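Local coordinates for CRISPR-associated protein, Cse1 family (Acidimicrobium ferrooxidans, PDB 4H3T), which probably serves as the large subunit of a type I-E CRISPR Cascade complex, contributing to recognition of the motif that flanks target DNA, at residues F102-K107 with F111-D116; M8-S13 with S156-A161; R468-G473 with A485-L490; V326-S331 with E458-L463. The protein carries 1 engineered substitution. One frame throughout, in Å; residues are numbered along the deposited sequence. Where two conformers were deposited one is given.

Interaction 1: residues F102-K107 with F111-D116; sequences FDLFSK and FFQVAD
The amide nitrogen of Gln113 spends both its hydrogens on backbone oxygens. NE2 gives one to Leu104 O at 2.8 Å, a nearly straight bond (168° at the hydrogen) that lies in the carbonyl plane and uses a lone pair. The other goes back to Phe111 O at 2.9 Å. Both acceptors lie close to the plane of the amide, which fixes its rotation. The other amide atom, OE1, shares a water with Leu104 O, 2.8 Å from Gln113 OE1, and also accepts from the backbone of Leu267 on strand 263-272. A second tie across the contact is backbone only, Phe111 N to Asp103 O at 3.0 Å. These bonds close a long loop of the N-terminal domain, between helix 88-98 and strand 126-127, back onto itself. Residues 103-106 make a type I beta turn with an Asx turn inside it: Asp103 OD1 accepts from Phe105 N, while OD2 is held by His9. Farther out come the aromatics. With CG opposite its own nitrogen (chi1 -180°), Phe111 sends its ring back to Phe102, whose CE1 lies 3.7 Å from Phe111 CE1. The ring planes differ by 25° but are slid apart and barely overlap. Leu104 crosses the amide with its CD1 3.8 Å from Gln113 NE2, and at the other end Ala115 CB rests 3.3 Å from Lys107 O.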
loop_
_atom_site.group_PDB
_atom_site.type_symbol
_atom_site.label_atom_id
_atom_site.label_comp_id
_atom_site.label_asym_id
_atom_site.label_seq_id
_atom_site.Cartn_x
_atom_site.Cartn_y
_atom_site.Cartn_z
ATOM N N PHE A 102 -3.706 -14.685 -22.941
ATOM C CA PHE A 102 -2.537 -14.022 -22.377
ATOM C C PHE A 102 -1.625 -13.385 -23.417
ATOM O O PHE A 102 -0.527 -12.983 -23.068
ATOM C CB PHE A 102 -1.732 -15.004 -21.529
ATOM C CG PHE A 102 -2.397 -15.201 -20.195
ATOM C CD1 PHE A 102 -2.198 -14.299 -19.163
ATOM C CD2 PHE A 102 -3.230 -16.290 -19.973
ATOM C CE1 PHE A 102 -2.856 -14.452 -17.953
ATOM C CE2 PHE A 102 -3.910 -16.434 -18.773
ATOM C CZ PHE A 102 -3.694 -15.529 -17.756
ATOM N N ASP A 103 -2.085 -13.219 -24.643
ATOM C CA ASP A 103 -1.281 -12.563 -25.681
ATOM C C ASP A 103 -1.576 -11.042 -25.614
ATOM O O ASP A 103 -2.692 -10.564 -25.867
ATOM C CB ASP A 103 -1.529 -13.222 -27.067
ATOM C CG ASP A 103 -0.758 -12.641 -28.272
ATOM O OD1 ASP A 103 0.142 -11.796 -28.069
ATOM O OD2 ASP A 103 -1.087 -13.006 -29.406
ATOM N N LEU A 104 -0.526 -10.271 -25.306
ATOM C CA LEU A 104 -0.622 -8.815 -25.246
ATOM C C LEU A 104 -1.043 -8.176 -26.592
ATOM O O LEU A 104 -1.645 -7.107 -26.590
ATOM C CB LEU A 104 0.751 -8.233 -24.832
ATOM C CG LEU A 104 0.759 -6.815 -24.271
ATOM C CD1 LEU A 104 0.028 -6.736 -22.939
ATOM C CD2 LEU A 104 2.196 -6.305 -24.132
ATOM N N PHE A 105 -0.690 -8.801 -27.725
ATOM C CA PHE A 105 -1.004 -8.273 -29.049
ATOM C C PHE A 105 -1.947 -9.168 -29.841
ATOM O O PHE A 105 -1.988 -9.064 -31.057
ATOM C CB PHE A 105 0.291 -8.012 -29.833
ATOM C CG PHE A 105 1.317 -7.209 -29.056
ATOM C CD1 PHE A 105 0.964 -6.025 -28.421
ATOM C CD2 PHE A 105 2.622 -7.659 -28.933
ATOM C CE1 PHE A 105 1.922 -5.268 -27.727
ATOM C CE2 PHE A 105 3.594 -6.876 -28.308
ATOM C CZ PHE A 105 3.239 -5.693 -27.694
ATOM N N SER A 106 -2.789 -9.968 -29.162
ATOM C CA SER A 106 -3.793 -10.779 -29.855
ATOM C C SER A 106 -4.720 -9.849 -30.640
ATOM O O SER A 106 -5.074 -8.784 -30.140
ATOM C CB SER A 106 -4.613 -11.607 -28.870
ATOM O OG SER A 106 -5.748 -12.178 -29.506
ATOM N N LYS A 107 -5.080 -10.217 -31.852
ATOM C CA LYS A 107 -6.002 -9.374 -32.635
ATOM C C LYS A 107 -7.461 -9.519 -32.139
ATOM O O LYS A 107 -8.249 -8.618 -32.320
ATOM C CB LYS A 107 -5.882 -9.684 -34.146
ATOM C CG LYS A 107 -4.735 -8.869 -34.802
ATOM C CD LYS A 107 -4.844 -8.720 -36.318
ATOM C CE LYS A 107 -4.226 -9.849 -37.107
ATOM N NZ LYS A 107 -4.379 -9.624 -38.572
ATOM N N PHE A 111 -4.660 -9.049 -24.141
ATOM C CA PHE A 111 -4.699 -9.114 -22.684
ATOM C C PHE A 111 -4.952 -7.741 -22.051
ATOM O O PHE A 111 -4.225 -6.797 -22.340
ATOM C CB PHE A 111 -3.378 -9.679 -22.150
ATOM C CG PHE A 111 -3.330 -9.785 -20.639
ATOM C CD1 PHE A 111 -3.894 -10.859 -19.994
ATOM C CD2 PHE A 111 -2.708 -8.806 -19.874
ATOM C CE1 PHE A 111 -3.861 -10.954 -18.605
ATOM C CE2 PHE A 111 -2.631 -8.932 -18.481
ATOM C CZ PHE A 111 -3.207 -10.010 -17.865
ATOM N N PHE A 112 -5.988 -7.638 -21.206
ATOM C CA PHE A 112 -6.386 -6.437 -20.477
ATOM C C PHE A 112 -6.679 -5.265 -21.408
ATOM O O PHE A 112 -6.627 -4.065 -21.006
ATOM C CB PHE A 112 -5.319 -6.091 -19.408
ATOM C CG PHE A 112 -5.473 -6.752 -18.060
ATOM C CD1 PHE A 112 -6.079 -8.001 -17.933
ATOM C CD2 PHE A 112 -5.089 -6.091 -16.899
ATOM C CE1 PHE A 112 -6.294 -8.559 -16.664
ATOM C CE2 PHE A 112 -5.255 -6.681 -15.652
ATOM C CZ PHE A 112 -5.773 -7.950 -15.549
ATOM N N GLN A 113 -7.064 -5.599 -22.690
ATOM C CA GLN A 113 -7.328 -4.589 -23.699
ATOM C C GLN A 113 -8.627 -4.843 -24.406
ATOM O O GLN A 113 -9.219 -5.924 -24.284
ATOM C CB GLN A 113 -6.168 -4.550 -24.706
ATOM C CG GLN A 113 -4.852 -4.050 -24.124
ATOM C CD GLN A 113 -3.745 -4.459 -25.016
ATOM O OE1 GLN A 113 -3.559 -3.887 -26.095
ATOM N NE2 GLN A 113 -3.157 -5.598 -24.740
ATOM N N VAL A 114 -9.024 -3.850 -25.214
ATOM C CA VAL A 114 -10.190 -3.885 -26.123
ATOM C C VAL A 114 -9.625 -3.845 -27.526
ATOM O O VAL A 114 -9.058 -2.830 -27.935
ATOM C CB VAL A 114 -11.156 -2.724 -25.863
ATOM C CG1 VAL A 114 -12.325 -2.791 -26.855
ATOM C CG2 VAL A 114 -11.634 -2.745 -24.406
ATOM N N ALA A 115 -9.790 -4.932 -28.279
ATOM C CA ALA A 115 -9.172 -5.075 -29.589
ATOM C C ALA A 115 -9.534 -3.987 -30.611
ATOM O O ALA A 115 -8.699 -3.631 -31.469
ATOM C CB ALA A 115 -9.569 -6.406 -30.190
ATOM N N ASP A 116 -10.790 -3.577 -30.636
ATOM C CA ASP A 116 -11.226 -2.620 -31.675
ATOM C C ASP A 116 -11.397 -1.235 -31.093
ATOM O O ASP A 116 -12.146 -0.466 -31.643
ATOM C CB ASP A 116 -12.581 -3.125 -32.257
ATOM C CG ASP A 116 -12.464 -4.491 -32.921
ATOM O OD1 ASP A 116 -11.596 -4.643 -33.837
ATOM O OD2 ASP A 116 -13.204 -5.418 -32.506
HETATM O O HOH W 1 -2.548 -4.740 -28.513
#

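Interaction 2: residues M8-S13 with S156-A161; sequences MHFDLS and SPAEAA
Pro157 sets its CB squarely over one face of the Phe10 ring, 3.6 Å from the ring centroid and 12° off the normal, a CH-pi contact. Toward the ring's outer end, CZ lies 3.9 Å from Ala158 N, approached obliquely. The helix receiving the ring is 157-170, and this is its first turn, closed by a capping box: Ser156, at the N-cap, takes the N-H of Glu159 on its OG, and Glu159 OE1 accepts in return from Ser156 N at 2.9 Å. The N-terminal loop, residues 8-13, thus lies against a helix start whose leading backbone N-H groups are partly satisfied by its own side chains. Phe10 gets its ring there because CG stands opposite the backbone N (chi1 -170°), with the side chain crossing the proline at about a right angle. An alanine here would remove the ring and is likely to strip Pro157 CB of its aromatic cover, opening a gap between the loop and the helix start. Phe105 and Glu15 also touch the ring. Just downstream, Asp11 builds an Asx turn: its OD1 accepts both Ser13 N and Ser13 OG from the same face of the carboxylate, and its OD2 pairs with Arg99. One helical turn beyond Pro157, on the same side of the helix, Ala161 CB meets Leu12 CD2 at 3.7 Å.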
loop_
_atom_site.group_PDB
_atom_site.type_symbol
_atom_site.label_atom_id
_atom_site.label_comp_id
_atom_site.label_asym_id
_atom_site.label_seq_id
_atom_site.Cartn_x
_atom_site.Cartn_y
_atom_site.Cartn_z
HETATM N N MSE A 8 2.597 -9.979 -34.831
HETATM C CA MSE A 8 3.176 -9.603 -33.555
HETATM C C MSE A 8 2.415 -10.300 -32.397
HETATM O O MSE A 8 1.192 -10.246 -32.333
HETATM C CB MSE A 8 3.110 -8.080 -33.370
HETATM C CG MSE A 8 3.932 -7.357 -34.420
HETATM SE SE MSE A 8 3.763 -5.473 -34.176
HETATM C CE MSE A 8 2.065 -5.221 -34.985
ATOM N N HIS A 9 3.162 -10.991 -31.548
ATOM C CA HIS A 9 2.694 -11.715 -30.390
ATOM C C HIS A 9 3.624 -11.497 -29.212
ATOM O O HIS A 9 4.827 -11.300 -29.410
ATOM C CB HIS A 9 2.631 -13.219 -30.702
ATOM C CG HIS A 9 1.633 -13.552 -31.763
ATOM N ND1 HIS A 9 0.281 -13.260 -31.608
ATOM C CD2 HIS A 9 1.822 -14.084 -32.992
ATOM C CE1 HIS A 9 -0.307 -13.668 -32.723
ATOM N NE2 HIS A 9 0.579 -14.136 -33.597
ATOM N N PHE A 10 3.063 -11.524 -27.992
ATOM C CA PHE A 10 3.840 -11.456 -26.733
ATOM C C PHE A 10 3.015 -12.161 -25.667
ATOM O O PHE A 10 2.114 -11.585 -25.042
ATOM C CB PHE A 10 4.237 -10.016 -26.365
ATOM C CG PHE A 10 5.229 -9.924 -25.232
ATOM C CD1 PHE A 10 6.588 -10.157 -25.452
ATOM C CD2 PHE A 10 4.806 -9.658 -23.931
ATOM C CE1 PHE A 10 7.497 -10.048 -24.404
ATOM C CE2 PHE A 10 5.724 -9.538 -22.891
ATOM C CZ PHE A 10 7.052 -9.778 -23.124
ATOM N N ASP A 11 3.286 -13.449 -25.526
ATOM C CA ASP A 11 2.553 -14.341 -24.631
ATOM C C ASP A 11 3.090 -14.147 -23.206
ATOM O O ASP A 11 4.191 -14.589 -22.873
ATOM C CB ASP A 11 2.669 -15.811 -25.123
ATOM C CG ASP A 11 1.940 -16.874 -24.286
ATOM O OD1 ASP A 11 1.490 -16.563 -23.194
ATOM O OD2 ASP A 11 1.871 -18.005 -24.716
ATOM N N LEU A 12 2.262 -13.556 -22.365
ATOM C CA LEU A 12 2.607 -13.234 -20.973
ATOM C C LEU A 12 2.761 -14.471 -20.106
ATOM O O LEU A 12 3.340 -14.400 -19.010
ATOM C CB LEU A 12 1.548 -12.287 -20.387
ATOM C CG LEU A 12 1.367 -10.926 -21.064
ATOM C CD1 LEU A 12 0.204 -10.186 -20.418
ATOM C CD2 LEU A 12 2.639 -10.121 -21.024
ATOM N N SER A 13 2.254 -15.605 -20.548
ATOM C CA SER A 13 2.489 -16.833 -19.789
ATOM C C SER A 13 3.892 -17.414 -20.032
ATOM O O SER A 13 4.328 -18.219 -19.227
ATOM C CB SER A 13 1.448 -17.900 -20.119
ATOM O OG SER A 13 1.675 -18.530 -21.373
ATOM N N SER A 156 8.901 -1.223 -24.323
ATOM C CA SER A 156 9.018 -2.613 -24.715
ATOM C C SER A 156 7.679 -3.308 -24.411
ATOM O O SER A 156 6.881 -2.829 -23.567
ATOM C CB SER A 156 10.135 -3.310 -23.908
ATOM O OG SER A 156 9.718 -3.356 -22.555
ATOM N N PRO A 157 7.407 -4.475 -25.020
ATOM C CA PRO A 157 6.184 -5.242 -24.629
ATOM C C PRO A 157 6.096 -5.523 -23.103
ATOM O O PRO A 157 5.046 -5.323 -22.516
ATOM C CB PRO A 157 6.288 -6.522 -25.480
ATOM C CG PRO A 157 7.080 -6.088 -26.696
ATOM C CD PRO A 157 8.147 -5.157 -26.099
ATOM N N ALA A 158 7.190 -5.924 -22.448
ATOM C CA ALA A 158 7.198 -6.196 -20.995
ATOM C C ALA A 158 6.841 -4.934 -20.183
ATOM O O ALA A 158 6.057 -5.047 -19.240
ATOM C CB ALA A 158 8.568 -6.712 -20.564
ATOM N N GLU A 159 7.407 -3.747 -20.540
ATOM C CA GLU A 159 7.090 -2.499 -19.831
ATOM C C GLU A 159 5.637 -2.156 -20.001
ATOM O O GLU A 159 4.963 -1.740 -19.052
ATOM C CB GLU A 159 7.912 -1.290 -20.317
ATOM C CG GLU A 159 9.403 -1.369 -20.001
ATOM C CD GLU A 159 10.332 -0.443 -20.780
ATOM O OE1 GLU A 159 10.057 -0.099 -21.953
ATOM O OE2 GLU A 159 11.413 -0.154 -20.239
ATOM N N ALA A 160 5.137 -2.319 -21.232
ATOM C CA ALA A 160 3.753 -1.946 -21.518
ATOM C C ALA A 160 2.800 -2.847 -20.748
ATOM O O ALA A 160 1.814 -2.369 -20.217
ATOM C CB ALA A 160 3.440 -2.006 -23.007
ATOM N N ALA A 161 3.107 -4.129 -20.685
ATOM C CA ALA A 161 2.257 -5.094 -19.933
ATOM C C ALA A 161 2.191 -4.729 -18.445
ATOM O O ALA A 161 1.107 -4.775 -17.854
ATOM C CB ALA A 161 2.774 -6.499 -20.100
#

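Interaction 3: residues R468-G473 with A485-L490; sequences RHFLTG and AEWAAL
Phe470 and Trp487 face each other from two helices, 445-473 and 481-504, which run in roughly opposite directions, with their CA atoms 7.3 Å apart. The pair joins two successive helices across a short connection, a helical hairpin within the C-terminal helical bundle of the Cse1 fold. No hydrogen bond crosses between the segments; the contact is carried by these two aromatic side chains alone. Trp487 sets its CG over one face of the phenylalanine ring, while its CB comes to the rim, 4.0 Å from Phe470 CD1. In the other direction the indole is met obliquely, Phe470 CB approaching Trp487 CE3 at 4.0 Å. The two side chains cross at about a right angle, and the ring pair is neither a stack nor edge-to-face: the phenyl and the five-membered ring have centroids 4.9 Å apart and planes at 33°. Phe470 reaches this position with chi1 at 152°, turned well off the staggered value of 180°, whereas Trp487 sits at -179°. Tyr467, one turn before Phe470 on its helix, belongs to the same cluster; its ring meets that of Phe470 and lies edge-to-face with that of Trp487. Pro466 also touches the indole, and Ala488, beside Trp487, packs on helix 511-532. The indole's polar atom is not left idle in this buried setting: Trp487 NE1 donates a hydrogen bond to Ala405 O on helix 397-415.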
loop_
_atom_site.group_PDB
_atom_site.type_symbol
_atom_site.label_atom_id
_atom_site.label_comp_id
_atom_site.label_asym_id
_atom_site.label_seq_id
_atom_site.Cartn_x
_atom_site.Cartn_y
_atom_site.Cartn_z
ATOM N N ARG A 468 11.678 0.043 14.744
ATOM C CA ARG A 468 11.544 -1.178 13.935
ATOM C C ARG A 468 12.205 -2.405 14.621
ATOM O O ARG A 468 11.649 -3.526 14.579
ATOM C CB ARG A 468 12.132 -0.938 12.551
ATOM C CG ARG A 468 11.292 0.066 11.691
ATOM C CD ARG A 468 12.061 0.432 10.437
ATOM N NE ARG A 468 11.292 1.378 9.637
ATOM C CZ ARG A 468 10.326 1.078 8.780
ATOM N NH1 ARG A 468 10.020 -0.186 8.531
ATOM N NH2 ARG A 468 9.657 2.041 8.163
ATOM N N HIS A 469 13.383 -2.195 15.217
ATOM C CA HIS A 469 14.128 -3.195 16.010
ATOM C C HIS A 469 13.323 -3.579 17.245
ATOM O O HIS A 469 13.252 -4.741 17.590
ATOM C CB HIS A 469 15.516 -2.665 16.442
ATOM C CG HIS A 469 16.383 -3.687 17.123
ATOM N ND1 HIS A 469 16.853 -3.502 18.441
ATOM C CD2 HIS A 469 16.919 -4.841 16.635
ATOM C CE1 HIS A 469 17.594 -4.569 18.722
ATOM N NE2 HIS A 469 17.676 -5.405 17.672
ATOM N N PHE A 470 12.754 -2.601 17.934
ATOM C CA PHE A 470 11.921 -2.849 19.106
ATOM C C PHE A 470 10.686 -3.695 18.722
ATOM O O PHE A 470 10.392 -4.696 19.368
ATOM C CB PHE A 470 11.491 -1.474 19.740
ATOM C CG PHE A 470 10.183 -1.459 20.492
ATOM C CD1 PHE A 470 10.127 -1.810 21.833
ATOM C CD2 PHE A 470 8.993 -1.139 19.840
ATOM C CE1 PHE A 470 8.893 -1.893 22.495
ATOM C CE2 PHE A 470 7.779 -1.231 20.484
ATOM C CZ PHE A 470 7.725 -1.585 21.816
ATOM N N LEU A 471 9.991 -3.308 17.635
ATOM C CA LEU A 471 8.797 -4.004 17.201
ATOM C C LEU A 471 9.109 -5.467 16.806
ATOM O O LEU A 471 8.425 -6.398 17.267
ATOM C CB LEU A 471 8.149 -3.246 16.017
ATOM C CG LEU A 471 6.908 -3.917 15.379
ATOM C CD1 LEU A 471 5.777 -3.967 16.372
ATOM C CD2 LEU A 471 6.380 -3.180 14.198
ATOM N N THR A 472 10.191 -5.677 16.027
ATOM C CA THR A 472 10.633 -7.044 15.644
ATOM C C THR A 472 10.928 -7.885 16.886
ATOM O O THR A 472 10.566 -9.071 16.918
ATOM C CB THR A 472 11.861 -6.987 14.674
ATOM O OG1 THR A 472 11.378 -6.426 13.438
ATOM C CG2 THR A 472 12.445 -8.337 14.394
ATOM N N GLY A 473 11.541 -7.278 17.897
ATOM C CA GLY A 473 11.915 -7.999 19.144
ATOM C C GLY A 473 10.736 -8.501 19.966
ATOM O O GLY A 473 10.881 -9.463 20.719
ATOM N N ALA A 485 10.316 -0.838 29.267
ATOM C CA ALA A 485 11.359 -0.083 29.967
ATOM C C ALA A 485 12.558 0.262 29.023
ATOM O O ALA A 485 13.073 1.394 29.059
ATOM C CB ALA A 485 11.825 -0.841 31.216
ATOM N N GLU A 486 12.965 -0.658 28.148
ATOM C CA GLU A 486 14.048 -0.364 27.185
ATOM C C GLU A 486 13.708 0.751 26.230
ATOM O O GLU A 486 14.538 1.626 25.978
ATOM C CB GLU A 486 14.368 -1.587 26.324
ATOM C CG GLU A 486 15.033 -2.668 27.181
ATOM C CD GLU A 486 15.019 -4.025 26.500
ATOM O OE1 GLU A 486 14.495 -4.159 25.368
ATOM O OE2 GLU A 486 15.526 -4.969 27.128
ATOM N N TRP A 487 12.497 0.705 25.669
ATOM C CA TRP A 487 12.084 1.726 24.729
ATOM C C TRP A 487 12.027 3.121 25.450
ATOM O O TRP A 487 12.461 4.128 24.889
ATOM C CB TRP A 487 10.733 1.378 24.131
ATOM C CG TRP A 487 10.259 2.394 23.130
ATOM C CD1 TRP A 487 9.159 3.210 23.224
ATOM C CD2 TRP A 487 10.870 2.688 21.875
ATOM N NE1 TRP A 487 9.065 4.007 22.111
ATOM C CE2 TRP A 487 10.078 3.675 21.243
ATOM C CE3 TRP A 487 12.012 2.201 21.209
ATOM C CZ2 TRP A 487 10.413 4.212 19.992
ATOM C CZ3 TRP A 487 12.346 2.747 19.976
ATOM C CH2 TRP A 487 11.550 3.719 19.374
ATOM N N ALA A 488 11.535 3.143 26.690
ATOM C CA ALA A 488 11.439 4.385 27.465
ATOM C C ALA A 488 12.816 5.054 27.596
ATOM O O ALA A 488 12.948 6.256 27.373
ATOM C CB ALA A 488 10.857 4.123 28.855
ATOM N N ALA A 489 13.813 4.293 28.021
ATOM C CA ALA A 489 15.180 4.813 28.156
ATOM C C ALA A 489 15.784 5.218 26.790
ATOM O O ALA A 489 16.512 6.200 26.729
ATOM C CB ALA A 489 16.086 3.776 28.848
ATOM N N LEU A 490 15.558 4.448 25.714
ATOM C CA LEU A 490 16.088 4.824 24.392
ATOM C C LEU A 490 15.484 6.170 23.924
ATOM O O LEU A 490 16.209 7.099 23.561
ATOM C CB LEU A 490 15.805 3.693 23.392
ATOM C CG LEU A 490 16.422 3.857 22.017
ATOM C CD1 LEU A 490 16.769 2.481 21.422
ATOM C CD2 LEU A 490 15.547 4.782 21.093
#

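Interaction 4: residues V326-S331 with E458-L463; sequences VWRGLS and EIYGRL. Engineered in segment 458-463: Ile459 (natural residue Leu).
The guanidinium of Arg328 lies flat on one face of the Tyr460 ring, planes 7° apart, with CZ 3.3 Å from Tyr460 CD2. It is a cation-pi stack, CZ standing 3.7 Å from the Tyr460 centroid, and the arginine's CD adds a CH-pi contact over the same face. A bend at chi3 (64°) folds the chain so that methylene and guanidinium both lie along the ring. Trp327 comes in at the rim of the tyrosine instead: its CH2 is 3.8 Å from Tyr460 CD1 and 4.1 Å from Leu463 CB. The indole also faces backbone: Tyr460 O lies at its edge, near its plane, 3.8 Å from Trp327 CZ2. In the second shell, a water accepts from Arg328 NE at 2.9 Å and makes a weak bond to Tyr460 OH. Gln325 and Glu457 take NH1, the latter as a salt bridge, while Trp327 NE1 bonds to Asp464 and its ring stacks on Tyr467. Thus the 3-10 turn at 326-328 is fastened to the side of helix 445-473. A methionine in place of Arg328 would probably leave Glu457 without its positive mate and the tyrosine face without a flat, charged cover. With an aromatic ring on one face and a carboxylate bound at NH1, the arginine's charge is likely to be well compensated in this largely buried contact.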
loop_
_atom_site.group_PDB
_atom_site.type_symbol
_atom_site.label_atom_id
_atom_site.label_comp_id
_atom_site.label_asym_id
_atom_site.label_seq_id
_atom_site.Cartn_x
_atom_site.Cartn_y
_atom_site.Cartn_z
ATOM N N VAL A 326 5.764 4.563 8.560
ATOM C CA VAL A 326 4.546 3.766 8.633
ATOM C C VAL A 326 4.196 3.347 10.065
ATOM O O VAL A 326 3.031 3.343 10.422
ATOM C CB VAL A 326 4.530 2.519 7.685
ATOM C CG1 VAL A 326 5.601 1.534 8.024
ATOM C CG2 VAL A 326 3.178 1.824 7.717
ATOM N N TRP A 327 5.174 3.083 10.917
ATOM C CA TRP A 327 4.844 2.724 12.323
ATOM C C TRP A 327 4.154 3.833 13.128
ATOM O O TRP A 327 3.461 3.543 14.107
ATOM C CB TRP A 327 6.098 2.242 13.064
ATOM C CG TRP A 327 7.281 3.164 13.011
ATOM C CD1 TRP A 327 8.261 3.191 12.064
ATOM C CD2 TRP A 327 7.525 4.282 13.876
ATOM N NE1 TRP A 327 9.126 4.223 12.309
ATOM C CE2 TRP A 327 8.705 4.910 13.419
ATOM C CE3 TRP A 327 6.966 4.700 15.104
ATOM C CZ2 TRP A 327 9.281 6.010 14.095
ATOM C CZ3 TRP A 327 7.540 5.772 15.773
ATOM C CH2 TRP A 327 8.720 6.371 15.298
ATOM N N ARG A 328 4.260 5.113 12.688
ATOM C CA ARG A 328 3.537 6.179 13.348
ATOM C C ARG A 328 1.997 5.979 13.186
ATOM O O ARG A 328 1.247 6.492 13.990
ATOM C CB ARG A 328 4.013 7.546 12.848
ATOM C CG ARG A 328 5.369 7.902 13.385
ATOM C CD ARG A 328 6.018 9.039 12.633
ATOM N NE ARG A 328 5.313 10.300 12.727
ATOM C CZ ARG A 328 5.705 11.420 12.148
ATOM N NH1 ARG A 328 6.779 11.432 11.358
ATOM N NH2 ARG A 328 5.006 12.528 12.306
ATOM N N GLY A 329 1.561 5.260 12.156
ATOM C CA GLY A 329 0.162 4.952 11.926
ATOM C C GLY A 329 -0.128 3.486 12.260
ATOM O O GLY A 329 -1.015 2.892 11.663
ATOM N N LEU A 330 0.641 2.855 13.194
ATOM C CA LEU A 330 0.411 1.436 13.518
ATOM C C LEU A 330 -1.054 1.167 13.971
ATOM O O LEU A 330 -1.648 0.161 13.597
ATOM C CB LEU A 330 1.375 1.009 14.631
ATOM C CG LEU A 330 1.252 -0.476 15.091
ATOM C CD1 LEU A 330 1.427 -1.410 13.972
ATOM C CD2 LEU A 330 2.275 -0.773 16.164
ATOM N N SER A 331 -1.656 2.089 14.686
ATOM C CA SER A 331 -3.048 1.931 15.147
ATOM C C SER A 331 -4.032 1.865 13.949
ATOM O O SER A 331 -5.009 1.116 14.061
ATOM C CB SER A 331 -3.458 3.057 16.131
ATOM O OG SER A 331 -3.387 4.261 15.386
ATOM N N GLU A 458 12.434 15.530 13.220
ATOM C CA GLU A 458 13.806 15.058 13.420
ATOM C C GLU A 458 13.871 13.878 14.448
ATOM O O GLU A 458 14.549 12.897 14.195
ATOM C CB GLU A 458 14.718 16.211 13.885
ATOM C CG GLU A 458 16.168 15.771 13.879
ATOM C CD GLU A 458 17.149 16.932 13.862
ATOM O OE1 GLU A 458 16.735 18.111 14.022
ATOM O OE2 GLU A 458 18.359 16.637 13.779
ATOM N N ILE A 459 13.198 13.961 15.589
ATOM C CA ILE A 459 13.214 12.831 16.513
ATOM C C ILE A 459 12.528 11.585 15.875
ATOM O O ILE A 459 13.023 10.489 16.033
ATOM C CB ILE A 459 12.640 13.158 17.912
ATOM C CG1 ILE A 459 13.126 12.071 18.908
ATOM C CG2 ILE A 459 11.111 13.317 17.946
ATOM C CD1 ILE A 459 12.725 12.154 20.300
ATOM N N TYR A 460 11.452 11.742 15.102
ATOM C CA TYR A 460 10.861 10.562 14.451
ATOM C C TYR A 460 11.872 9.894 13.499
ATOM O O TYR A 460 11.946 8.663 13.462
ATOM C CB TYR A 460 9.560 10.942 13.704
ATOM C CG TYR A 460 8.415 11.150 14.655
ATOM C CD1 TYR A 460 7.983 10.121 15.481
ATOM C CD2 TYR A 460 7.666 12.327 14.641
ATOM C CE1 TYR A 460 6.824 10.234 16.236
ATOM C CE2 TYR A 460 6.560 12.488 15.492
ATOM C CZ TYR A 460 6.172 11.431 16.309
ATOM O OH TYR A 460 5.049 11.362 17.057
ATOM N N GLY A 461 12.676 10.696 12.776
ATOM C CA GLY A 461 13.661 10.140 11.858
ATOM C C GLY A 461 14.695 9.333 12.637
ATOM O O GLY A 461 15.057 8.245 12.239
ATOM N N ARG A 462 15.134 9.865 13.798
ATOM C CA ARG A 462 16.078 9.189 14.694
ATOM C C ARG A 462 15.490 7.947 15.353
ATOM O O ARG A 462 16.234 7.032 15.656
ATOM C CB ARG A 462 16.543 10.155 15.785
ATOM C CG ARG A 462 17.514 11.199 15.230
ATOM C CD ARG A 462 18.954 10.710 15.273
ATOM N NE ARG A 462 19.462 10.765 16.655
ATOM C CZ ARG A 462 19.888 11.863 17.274
ATOM N NH1 ARG A 462 19.927 13.029 16.635
ATOM N NH2 ARG A 462 20.261 11.810 18.542
ATOM N N LEU A 463 14.174 7.887 15.564
ATOM C CA LEU A 463 13.541 6.723 16.230
ATOM C C LEU A 463 13.095 5.674 15.235
ATOM O O LEU A 463 12.639 4.602 15.658
ATOM C CB LEU A 463 12.338 7.196 17.095
ATOM C CG LEU A 463 12.686 8.046 18.294
ATOM C CD1 LEU A 463 11.435 8.459 19.031
ATOM C CD2 LEU A 463 13.675 7.321 19.261
HETATM O O HOH W 2 2.978 10.690 14.478
#

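How the interactions relate
The four contacts fall into two pairs on opposite sides of the chain's centre. Interactions 1 and 2 lie about 10 Å apart, centre to centre, and touch directly: Phe102 O meets Leu12 N, and Leu12 CD1 packs on Phe111 CD2. Interaction 1 falls, in sequence, between the two segments of interaction 2. Interactions 4 and 3 follow, about 13 Å apart, sharing helix 445-473; Leu463 and Leu490 pack between them. The centres of interactions 1 and 3 are about 52 Å apart, and no atoms of the two pairs come within about 26 Å. One pair thus knits loops onto helix 157-170 in the N-terminal part, the other binds the C-terminal helices together and to the turn at 326-328.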